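Local coordinates for putative cell adhesion protein (Bacteroides thetaiotaomicron, PDB 4DGU), which probably serves as a fimbrillin-like building block of cell-surface pili involved in adhesion, at the interface of chains A and B. Residues are numbered along the deposited sequence; one frame, centred on the assembly and turned at random. Chains: chain A/B, putative cell adhesion protein.

The interface of chains A and B. Residues chain A 211, 231, 234-235; chain B 211, 231, 234-237.
A:Phe234 and B:Phe234 each turn CG anti to their own carbonyl carbon and beside the backbone N (chi1 -44° and -52°), which swings both rings away from the two-fold axis and leaves the CB methylenes to meet across it at 3.6 Å, CB to CB. In this fimbrillin-like protein the meeting illustrates how two chains can pass one another where their C-terminal strands appear to be exchanged, although the crystal packing need not be the pairing used in the pilus: B:Gly237 begins strand 237-242 of chain B, and B:Gly236, just before it, is already hydrogen-bonded to chain A. B:Gly236 N gives a nearly straight hydrogen bond (172° at the hydrogen) to A:Lys211 O, at 2.8 Å. On its other flank B:Gly236 O accepts A:Ser231 N at 3.1 Å, the donor standing above the carbonyl plane instead of on a lone pair. One glycine thus bridges strand 209-214 and the residue just after strand 225-230, consistent with strand 237-242 of chain B running on between them, and the two-fold symmetry repeats the pattern with the chains exchanged. At the crossing, A:Phe234 O and B:Phe234 O approach to 3.3 Å, a pair of acceptors whose repulsion is presumably eased by water. Water 2 joins B:Phe234 O, 2.8 Å away, to A:Ser231 O and A:Phe234 N of the opposite chain. Its twin, water 1, sits 2.7 Å from A:Phe234 O and also meets B:Ser231 O and B:Phe234 N. Within chain B, the carbonyl O of B:Gly237 lies in plane at the edge of the B:Phe234 ring.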
loop_
_atom_site.group_PDB
_atom_site.type_symbol
_atom_site.label_atom_id
_atom_site.label_comp_id
_atom_site.label_asym_id
_atom_site.label_seq_id
_atom_site.Cartn_x
_atom_site.Cartn_y
_atom_site.Cartn_z
ATOM N N LYS A 211 -18.946 12.271 -9.892
ATOM C CA LYS A 211 -18.287 12.043 -8.612
ATOM C C LYS A 211 -16.811 11.705 -8.821
ATOM O O LYS A 211 -16.424 11.127 -9.839
ATOM C CB LYS A 211 -19.003 10.929 -7.826
ATOM C CG LYS A 211 -20.421 11.313 -7.398
ATOM C CD LYS A 211 -21.190 10.115 -6.889
ATOM C CE LYS A 211 -22.476 10.501 -6.208
ATOM N NZ LYS A 211 -23.172 9.311 -5.655
ATOM N N SER A 231 -10.338 11.794 -15.413
ATOM C CA SER A 231 -10.321 10.883 -16.559
ATOM C C SER A 231 -11.657 10.186 -16.712
ATOM O O SER A 231 -12.531 10.294 -15.835
ATOM C CB SER A 231 -9.219 9.835 -16.439
ATOM O OG SER A 231 -9.509 8.885 -15.431
ATOM N N PHE A 234 -12.510 5.226 -15.184
ATOM C CA PHE A 234 -13.291 4.538 -14.153
ATOM C C PHE A 234 -14.760 4.940 -14.203
ATOM O O PHE A 234 -15.412 5.029 -13.155
ATOM C CB PHE A 234 -12.687 4.844 -12.747
ATOM C CG PHE A 234 -11.176 4.778 -12.676
ATOM C CD1 PHE A 234 -10.520 3.552 -12.594
ATOM C CD2 PHE A 234 -10.409 5.935 -12.754
ATOM C CE1 PHE A 234 -9.130 3.487 -12.595
ATOM C CE2 PHE A 234 -9.009 5.871 -12.714
ATOM C CZ PHE A 234 -8.384 4.646 -12.637
ATOM N N GLY A 235 -15.272 5.157 -15.417
ATOM C CA GLY A 235 -16.667 5.528 -15.632
ATOM C C GLY A 235 -17.671 4.517 -15.097
ATOM O O GLY A 235 -18.668 4.900 -14.476
ATOM N N LYS B 211 -15.805 2.598 -19.408
ATOM C CA LYS B 211 -14.530 1.955 -19.081
ATOM C C LYS B 211 -14.466 1.599 -17.589
ATOM O O LYS B 211 -15.066 2.281 -16.749
ATOM C CB LYS B 211 -13.345 2.863 -19.463
ATOM C CG LYS B 211 -13.223 3.102 -20.956
ATOM C CD LYS B 211 -12.210 4.199 -21.241
ATOM C CE LYS B 211 -11.878 4.282 -22.713
ATOM N NZ LYS B 211 -10.852 5.321 -22.984
ATOM N N SER B 231 -19.832 1.088 -9.891
ATOM C CA SER B 231 -20.363 2.290 -9.249
ATOM C C SER B 231 -20.100 3.506 -10.095
ATOM O O SER B 231 -19.392 3.441 -11.102
ATOM C CB SER B 231 -19.755 2.507 -7.859
ATOM O OG SER B 231 -18.394 2.890 -7.924
ATOM N N PHE B 234 -16.367 6.989 -9.132
ATOM C CA PHE B 234 -15.166 7.500 -9.777
ATOM C C PHE B 234 -15.426 7.989 -11.201
ATOM O O PHE B 234 -14.497 8.028 -12.005
ATOM C CB PHE B 234 -14.107 6.393 -9.765
ATOM C CG PHE B 234 -13.861 5.781 -8.397
ATOM C CD1 PHE B 234 -12.987 6.378 -7.501
ATOM C CD2 PHE B 234 -14.450 4.568 -8.043
ATOM C CE1 PHE B 234 -12.736 5.796 -6.251
ATOM C CE2 PHE B 234 -14.197 3.987 -6.800
ATOM C CZ PHE B 234 -13.324 4.596 -5.915
ATOM N N GLY B 235 -16.656 8.439 -11.455
ATOM C CA GLY B 235 -17.119 8.946 -12.738
ATOM C C GLY B 235 -16.249 10.004 -13.378
ATOM O O GLY B 235 -15.971 9.932 -14.575
ATOM N N GLY B 236 -15.817 10.978 -12.578
ATOM C CA GLY B 236 -14.978 12.078 -13.045
ATOM C C GLY B 236 -13.489 11.842 -12.904
ATOM O O GLY B 236 -12.683 12.575 -13.471
ATOM N N GLY B 237 -13.131 10.818 -12.162
ATOM C CA GLY B 237 -11.739 10.486 -11.920
ATOM C C GLY B 237 -11.514 10.023 -10.511
ATOM O O GLY B 237 -12.429 9.476 -9.883
HETATM O O HOH W 1 -17.097 5.011 -11.031
HETATM O O HOH W 2 -13.042 7.845 -14.410
#